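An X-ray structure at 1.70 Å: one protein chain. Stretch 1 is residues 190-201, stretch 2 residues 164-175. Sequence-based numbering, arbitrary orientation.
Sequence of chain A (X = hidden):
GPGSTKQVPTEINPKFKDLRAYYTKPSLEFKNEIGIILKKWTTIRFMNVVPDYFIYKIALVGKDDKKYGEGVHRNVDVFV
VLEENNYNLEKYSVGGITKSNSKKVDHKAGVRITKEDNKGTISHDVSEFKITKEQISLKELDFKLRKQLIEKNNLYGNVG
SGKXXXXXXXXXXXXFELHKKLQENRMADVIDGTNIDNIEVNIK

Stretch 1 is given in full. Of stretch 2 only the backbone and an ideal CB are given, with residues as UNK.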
ATOM      1  N   VAL A 190       7.731   0.011   6.331  1.00 23.36           N
ATOM      2  CA  VAL A 190       7.026   1.121   6.913  1.00 25.27           C
ATOM      3  C   VAL A 190       7.903   2.341   6.930  1.00 24.74           C
ATOM      4  O   VAL A 190       9.153   2.244   7.088  1.00 25.68           O
ATOM      5  CB  VAL A 190       6.484   0.798   8.357  1.00 24.20           C
ATOM      6  CG1 VAL A 190       5.644  -0.494   8.382  1.00 24.68           C
ATOM      7  CG2 VAL A 190       7.652   0.741   9.313  1.00 26.94           C
ATOM      8  N   ILE A 191       7.267   3.517   6.825  1.00 23.91           N
ATOM      9  CA  ILE A 191       7.963   4.797   6.858  1.00 22.79           C
ATOM     10  C   ILE A 191       7.249   5.801   7.744  1.00 24.14           C
ATOM     11  O   ILE A 191       6.121   5.576   8.206  1.00 24.07           O
ATOM     12  CB  ILE A 191       8.131   5.454   5.434  1.00 23.90           C
ATOM     13  CG1 ILE A 191       6.773   5.762   4.799  1.00 26.16           C
ATOM     14  CG2 ILE A 191       8.851   4.453   4.532  1.00 24.45           C
ATOM     15  CD1 ILE A 191       6.884   6.566   3.416  1.00 28.46           C
ATOM     16  N   ASP A 192       7.902   6.917   7.921  1.00 25.66           N
ATOM     17  CA  ASP A 192       7.446   7.964   8.831  1.00 26.53           C
ATOM     18  C   ASP A 192       6.573   8.888   7.998  1.00 25.36           C
ATOM     19  O   ASP A 192       7.092   9.670   7.185  1.00 26.38           O
ATOM     20  CB  ASP A 192       8.669   8.705   9.438  1.00 28.90           C
ATOM     21  CG  ASP A 192       8.247   9.838  10.401  1.00 33.77           C
ATOM     22  OD1 ASP A 192       7.073  10.279  10.332  1.00 34.71           O
ATOM     23  OD2 ASP A 192       9.104  10.325  11.186  1.00 38.55           O
ATOM     24  N   GLY A 193       5.270   8.766   8.166  1.00 23.60           N
ATOM     25  CA  GLY A 193       4.303   9.600   7.407  1.00 24.98           C
ATOM     26  C   GLY A 193       4.554  11.077   7.519  1.00 26.47           C
ATOM     27  O   GLY A 193       4.465  11.795   6.527  1.00 25.32           O
ATOM     28  N   THR A 194       4.894  11.548   8.730  1.00 27.37           N
ATOM     29  CA  THR A 194       5.171  12.954   8.960  1.00 28.44           C
ATOM     30  C   THR A 194       6.363  13.531   8.162  1.00 30.03           C
ATOM     31  O   THR A 194       6.470  14.745   7.992  1.00 30.94           O
ATOM     32  CB  THR A 194       5.358  13.230  10.522  1.00 29.92           C
ATOM     33  OG1 THR A 194       6.661  12.807  10.955  1.00 30.61           O
ATOM     34  CG2 THR A 194       4.336  12.424  11.319  1.00 30.83           C
ATOM     35  N   ASN A 195       7.238  12.644   7.685  1.00 29.29           N
ATOM     36  CA  ASN A 195       8.434  12.985   6.975  1.00 31.28           C
ATOM     37  C   ASN A 195       8.295  12.927   5.435  1.00 31.63           C
ATOM     38  O   ASN A 195       9.238  13.265   4.727  1.00 33.25           O
ATOM     39  CB  ASN A 195       9.573  12.046   7.418  1.00 31.38           C
ATOM     40  CG  ASN A 195      10.955  12.637   7.170  1.00 37.27           C
ATOM     41  OD1 ASN A 195      11.694  12.193   6.266  1.00 33.17           O
ATOM     42  ND2 ASN A 195      11.297  13.698   7.949  1.00 38.38           N
ATOM     43  N   ILE A 196       7.134  12.518   4.927  1.00 30.34           N
ATOM     44  CA  ILE A 196       6.921  12.586   3.465  1.00 29.25           C
ATOM     45  C   ILE A 196       6.884  14.068   3.053  1.00 29.73           C
ATOM     46  O   ILE A 196       6.120  14.867   3.602  1.00 29.14           O
ATOM     47  CB  ILE A 196       5.635  11.855   3.068  1.00 28.68           C
ATOM     48  CG1 ILE A 196       5.776  10.363   3.386  1.00 25.33           C
ATOM     49  CG2 ILE A 196       5.320  12.023   1.564  1.00 25.81           C
ATOM     50  CD1 ILE A 196       4.426   9.559   3.293  1.00 28.43           C
ATOM     51  N   ASP A 197       7.690  14.415   2.064  1.00 30.45           N
ATOM     52  CA  ASP A 197       7.708  15.763   1.594  1.00 31.35           C
ATOM     53  C   ASP A 197       6.763  16.003   0.393  1.00 30.08           C
ATOM     54  O   ASP A 197       5.817  16.812   0.474  1.00 30.35           O
ATOM     55  CB  ASP A 197       9.139  16.133   1.241  1.00 32.84           C
ATOM     56  CG  ASP A 197       9.281  17.600   1.018  1.00 39.02           C
ATOM     57  OD1 ASP A 197       8.760  18.403   1.845  1.00 40.74           O
ATOM     58  OD2 ASP A 197       9.861  17.937  -0.009  1.00 43.89           O
ATOM     59  N   ASN A 198       7.028  15.279  -0.695  1.00 30.32           N
ATOM     60  CA  ASN A 198       6.242  15.360  -1.954  1.00 28.30           C
ATOM     61  C   ASN A 198       6.367  14.027  -2.710  1.00 26.64           C
ATOM     62  O   ASN A 198       7.241  13.162  -2.430  1.00 26.39           O
ATOM     63  CB  ASN A 198       6.610  16.574  -2.847  1.00 30.37           C
ATOM     64  CG  ASN A 198       8.015  16.491  -3.405  1.00 34.68           C
ATOM     65  OD1 ASN A 198       8.255  15.987  -4.513  1.00 41.73           O
ATOM     66  ND2 ASN A 198       8.965  16.940  -2.617  1.00 41.05           N
ATOM     67  N   ILE A 199       5.489  13.888  -3.698  1.00 24.67           N
ATOM     68  CA  ILE A 199       5.347  12.629  -4.384  1.00 24.51           C
ATOM     69  C   ILE A 199       5.434  13.010  -5.873  1.00 23.76           C
ATOM     70  O   ILE A 199       4.764  13.970  -6.270  1.00 23.13           O
ATOM     71  CB  ILE A 199       4.009  11.998  -4.042  1.00 23.23           C
ATOM     72  CG1 ILE A 199       3.965  11.662  -2.556  1.00 23.69           C
ATOM     73  CG2 ILE A 199       3.788  10.717  -4.883  1.00 25.01           C
ATOM     74  CD1 ILE A 199       2.680  11.149  -2.117  1.00 24.10           C
ATOM     75  N   GLU A 200       6.256  12.284  -6.615  1.00 24.22           N
ATOM     76  CA  GLU A 200       6.462  12.502  -8.076  1.00 27.48           C
ATOM     77  C   GLU A 200       6.007  11.272  -8.868  1.00 26.26           C
ATOM     78  O   GLU A 200       6.381  10.133  -8.562  1.00 24.91           O
ATOM     79  CB  GLU A 200       7.917  12.904  -8.364  1.00 28.84           C
ATOM     80  CG  GLU A 200       8.306  14.407  -8.025  1.00 36.33           C
ATOM     81  CD  GLU A 200       9.841  14.634  -7.825  1.00 46.14           C
ATOM     82  OE1 GLU A 200      10.662  13.680  -8.008  1.00 49.10           O
ATOM     83  OE2 GLU A 200      10.227  15.782  -7.473  1.00 51.00           O
ATOM     84  N   VAL A 201       5.142  11.458  -9.872  1.00 24.50           N
ATOM     85  CA  VAL A 201       4.572  10.279 -10.544  1.00 24.02           C
ATOM     86  C   VAL A 201       4.907  10.507 -12.031  1.00 24.33           C
ATOM     87  O   VAL A 201       4.706  11.626 -12.507  1.00 21.73           O
ATOM     88  CB  VAL A 201       3.048  10.204 -10.380  1.00 24.31           C
ATOM     89  CG1 VAL A 201       2.443   9.061 -11.188  1.00 24.54           C
ATOM     90  CG2 VAL A 201       2.685   9.929  -8.885  1.00 21.10           C
ATOM     91  N   UNK A 164       6.049   5.718  -9.299  1.00 24.17           N
ATOM     92  CA  UNK A 164       5.763   6.684  -8.269  1.00 24.13           C
ATOM     93  C   UNK A 164       7.011   6.810  -7.327  1.00 24.72           C
ATOM     94  O   UNK A 164       7.643   5.773  -6.978  1.00 25.43           O
ATOM     95  CB  UNK A 164       4.510   6.271  -7.494  1.00 24.13           C
ATOM     96  N   UNK A 165       7.385   8.030  -6.976  1.00 24.55           N
ATOM     97  CA  UNK A 165       8.504   8.252  -6.086  1.00 27.30           C
ATOM     98  C   UNK A 165       8.048   9.117  -4.908  1.00 27.05           C
ATOM     99  O   UNK A 165       7.536  10.261  -5.076  1.00 27.22           O
ATOM    100  CB  UNK A 165       9.668   8.907  -6.831  1.00 27.30           C
ATOM    101  N   UNK A 166       8.281   8.552  -3.721  1.00 26.05           N
ATOM    102  CA  UNK A 166       7.909   9.237  -2.478  1.00 26.67           C
ATOM    103  C   UNK A 166       9.166   9.897  -1.973  1.00 26.90           C
ATOM    104  O   UNK A 166      10.153   9.216  -1.677  1.00 26.17           O
ATOM    105  CB  UNK A 166       7.316   8.284  -1.438  1.00 26.67           C
ATOM    106  N   UNK A 167       9.165  11.221  -1.894  1.00 26.99           N
ATOM    107  CA  UNK A 167      10.375  11.936  -1.519  1.00 29.73           C
ATOM    108  C   UNK A 167      10.266  12.324  -0.070  1.00 29.10           C
ATOM    109  O   UNK A 167       9.321  12.985   0.294  1.00 29.74           O
ATOM    110  CB  UNK A 167      10.600  13.166  -2.400  1.00 29.73           C
ATOM    111  N   UNK A 168      11.256  11.910   0.718  1.00 31.52           N
ATOM    112  CA  UNK A 168      11.286  12.161   2.159  1.00 32.98           C
ATOM    113  C   UNK A 168      11.953  13.496   2.534  1.00 35.06           C
ATOM    114  O   UNK A 168      12.921  13.918   1.884  1.00 36.60           O
ATOM    115  CB  UNK A 168      12.018  11.014   2.858  1.00 32.98           C
ATOM    116  N   UNK A 169      11.438  14.155   3.579  1.00 37.14           N
ATOM    117  CA  UNK A 169      11.977  15.447   4.084  1.00 38.97           C
ATOM    118  C   UNK A 169      13.440  15.286   4.489  1.00 40.66           C
ATOM    119  O   UNK A 169      14.280  16.198   4.290  1.00 41.18           O
ATOM    120  CB  UNK A 169      11.160  15.952   5.275  1.00 38.97           C
ATOM    121  N   UNK A 170      13.737  14.112   5.032  1.00 41.53           N
ATOM    122  CA  UNK A 170      15.079  13.777   5.483  1.00 43.39           C
ATOM    123  C   UNK A 170      16.046  13.599   4.297  1.00 42.81           C
ATOM    124  O   UNK A 170      17.203  13.234   4.476  1.00 43.80           O
ATOM    125  CB  UNK A 170      15.040  12.503   6.330  1.00 43.39           C
ATOM    126  N   UNK A 171      15.583  13.941   3.092  1.00 42.35           N
ATOM    127  CA  UNK A 171      16.388  13.690   1.887  1.00 40.17           C
ATOM    128  C   UNK A 171      16.292  12.343   1.179  1.00 38.78           C
ATOM    129  O   UNK A 171      16.697  12.240   0.021  1.00 40.48           O
ATOM    130  CB  UNK A 171      17.858  13.892   2.261  1.00 40.17           C
ATOM    131  N   UNK A 172      15.772  11.305   1.821  1.00 37.51           N
ATOM    132  CA  UNK A 172      15.660   9.978   1.166  1.00 35.06           C
ATOM    133  C   UNK A 172      14.453   9.839   0.211  1.00 34.68           C
ATOM    134  O   UNK A 172      13.733  10.810  -0.015  1.00 33.48           O
ATOM    135  CB  UNK A 172      15.563   8.894   2.241  1.00 35.06           C
ATOM    136  N   UNK A 173      14.250   8.656  -0.355  1.00 33.42           N
ATOM    137  CA  UNK A 173      13.152   8.400  -1.301  1.00 34.14           C
ATOM    138  C   UNK A 173      12.785   6.916  -1.405  1.00 32.48           C
ATOM    139  O   UNK A 173      13.628   6.073  -1.134  1.00 35.05           O
ATOM    140  CB  UNK A 173      13.532   8.925  -2.687  1.00 34.14           C
ATOM    141  N   UNK A 174      11.541   6.589  -1.770  1.00 29.09           N
ATOM    142  CA  UNK A 174      11.059   5.228  -2.115  1.00 28.04           C
ATOM    143  C   UNK A 174      10.354   5.227  -3.463  1.00 28.35           C
ATOM    144  O   UNK A 174       9.582   6.169  -3.746  1.00 28.19           O
ATOM    145  CB  UNK A 174      10.110   4.699  -1.038  1.00 28.04           C
ATOM    146  N   UNK A 175      10.551   4.151  -4.215  1.00 27.75           N
ATOM    147  CA  UNK A 175      10.078   4.070  -5.624  1.00 27.68           C
ATOM    148  C   UNK A 175       9.230   2.850  -5.892  1.00 26.48           C
ATOM    149  O   UNK A 175       9.588   1.696  -5.528  1.00 28.90           O
ATOM    150  CB  UNK A 175      11.268   4.061  -6.585  1.00 27.68           C
TER

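Positions 164 to 168 run antiparallel to Ile196–Val201. As in any extended strand, successive side chains alternate: from 164 to 167, between the sheet face carrying Ile199 and Val201 and the face carrying Asn198 and Glu200.

At position 164 the ideal CB lies on the first face, 4.3 Å from Val201 CG2. An aliphatic residue would suit, whether valine, leucine or isoleucine. It is Ile164, whose CG1 meets Val201 CG2 at 3.9 Å and whose CG2 meets Ile199 CG2 at 4.0 Å.

Position 165 turns to the other face. Its backbone pairs with Glu200 (N to Glu200 O, 2.8 Å; Glu200 N to its O, 2.8 Å), which asks little of the side chain; many strand formers would fit. The residue is Val165, beta-branched, its CB 4.0 Å from Glu200 O.

At 166 the CB looks onto a surface of isoleucines, 4.9 Å from Ile199 CG1 and 5.2 Å from Ile191 CD1, so a branched or long aliphatic chain is expected. Ile166 spreads across it: CD1 reaches Ile199 CG1 (4.0 Å), while CG2 touches Ile196 CG2 (3.8 Å) and Ile191 CD1 (4.2 Å).

Position 167 shares its face with the carboxylate of Glu200, favouring a long basic chain, lysine or arginine. Lys167 forms a salt bridge, NZ to Glu200 OE2, at 3.1 Å. Its backbone O accepts from Asp197 N (2.8 Å) and, weakly, from Asn198 N (3.4 Å), two successive amides sharing one carbonyl at a beta bulge.

The CB at 168 points away overall, yet Ile191 and Ile196 leave an apolar site that a long, flexible chain could reach by bending back; methionine or leucine are candidates. Met168 does so, its SD 3.9 Å from Ile196 CG1 and its CE 4.0 Å from Ile191 CD1.

At 169, the N donates to Asn195 O (2.6 Å) and the CB lies 4.5 Å from Asp197 CB. The nearby acid again suggests lysine or arginine. Lys169 NZ makes a salt bridge with Asp197 OD1 at 3.0 Å.

Position 170 lies within a type I turn, its N bonded to Asn195 OD1 (3.1 Å). Asparagine, aspartate or serine would suit; Asn170 OD1 accepts from the N of position 172 (2.9 Å).

At 171, phi is 87°, and a CB would jam against the preceding carbonyl: Gly171. Position 172 meets nothing of stretch 1 and is Gly172. Position 173, out of reach, tolerates almost anything and holds Lys173.

From 174 the CB points toward stretch 1 but stops short, so an aromatic or long aliphatic side chain would suit, able to reach Ile191. Tyr174 lays one ring face against Ile191 CG2, which is 3.4 Å from CZ. Position 175 is again out of reach: Thr175.

Stretch 2, residues 164-175: IVIKMKNGGKYT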
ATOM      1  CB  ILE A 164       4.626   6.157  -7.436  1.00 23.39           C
ATOM      2  CG1 ILE A 164       3.282   6.114  -8.191  1.00 21.36           C
ATOM      3  CG2 ILE A 164       4.542   7.000  -6.121  1.00 24.66           C
ATOM      4  CD1 ILE A 164       2.462   4.985  -7.594  1.00 19.80           C
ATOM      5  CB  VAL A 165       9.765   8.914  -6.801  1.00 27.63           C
ATOM      6  CG1 VAL A 165      11.017   9.122  -5.819  1.00 29.53           C
ATOM      7  CG2 VAL A 165      10.139   8.174  -8.128  1.00 27.73           C
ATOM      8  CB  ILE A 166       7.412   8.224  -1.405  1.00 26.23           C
ATOM      9  CG1 ILE A 166       6.354   7.225  -1.888  1.00 26.13           C
ATOM     10  CG2 ILE A 166       6.921   8.943  -0.079  1.00 24.34           C
ATOM     11  CD1 ILE A 166       4.996   7.824  -2.384  1.00 27.32           C
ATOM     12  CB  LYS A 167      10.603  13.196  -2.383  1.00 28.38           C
ATOM     13  CG  LYS A 167      10.871  12.744  -3.863  1.00 34.95           C
ATOM     14  CD  LYS A 167      11.051  13.920  -4.811  1.00 42.31           C
ATOM     15  CE  LYS A 167      12.498  14.053  -5.259  1.00 46.60           C
ATOM     16  NZ  LYS A 167      12.751  15.483  -5.623  1.00 48.42           N
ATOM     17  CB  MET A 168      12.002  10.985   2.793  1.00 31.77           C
ATOM     18  CG  MET A 168      11.327   9.618   2.443  1.00 30.79           C
ATOM     19  SD  MET A 168       9.538   9.555   2.752  1.00 29.77           S
ATOM     20  CE  MET A 168       9.466   9.389   4.588  1.00 27.20           C
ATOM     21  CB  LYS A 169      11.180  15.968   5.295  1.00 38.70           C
ATOM     22  CG  LYS A 169       9.976  16.806   4.936  1.00 39.91           C
ATOM     23  CD  LYS A 169       9.140  17.032   6.160  1.00 39.77           C
ATOM     24  CE  LYS A 169       7.797  17.540   5.776  1.00 44.13           C
ATOM     25  NZ  LYS A 169       7.951  18.620   4.752  1.00 47.39           N
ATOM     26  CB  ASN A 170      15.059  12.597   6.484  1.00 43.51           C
ATOM     27  CG  ASN A 170      14.993  11.216   5.814  1.00 46.71           C
ATOM     28  OD1 ASN A 170      14.885  11.078   4.596  1.00 45.22           O
ATOM     29  ND2 ASN A 170      15.091  10.177   6.642  1.00 46.87           N
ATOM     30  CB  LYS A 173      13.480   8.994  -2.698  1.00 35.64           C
ATOM     31  CG  LYS A 173      14.150   8.019  -3.663  1.00 37.63           C
ATOM     32  CD  LYS A 173      14.596   8.775  -4.943  1.00 42.64           C
ATOM     33  CE  LYS A 173      16.008   8.366  -5.343  1.00 44.00           C
ATOM     34  NZ  LYS A 173      16.014   6.917  -5.587  1.00 46.13           N
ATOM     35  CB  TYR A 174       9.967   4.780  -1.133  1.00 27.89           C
ATOM     36  CG  TYR A 174      10.552   4.772   0.257  1.00 29.08           C
ATOM     37  CD1 TYR A 174      10.539   5.926   1.058  1.00 30.84           C
ATOM     38  CD2 TYR A 174      11.157   3.635   0.723  1.00 34.14           C
ATOM     39  CE1 TYR A 174      11.143   5.890   2.360  1.00 30.42           C
ATOM     40  CE2 TYR A 174      11.731   3.597   1.967  1.00 34.43           C
ATOM     41  CZ  TYR A 174      11.740   4.701   2.753  1.00 34.56           C
ATOM     42  OH  TYR A 174      12.343   4.551   3.990  1.00 38.78           O
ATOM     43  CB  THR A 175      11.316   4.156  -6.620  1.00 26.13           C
ATOM     44  OG1 THR A 175      11.982   5.393  -6.377  1.00 32.53           O
ATOM     45  CG2 THR A 175      10.825   4.084  -8.072  1.00 30.37           C
TER
HETATM   46  O   HOH W   1      11.735   2.021   5.327  1.00 43.46           O
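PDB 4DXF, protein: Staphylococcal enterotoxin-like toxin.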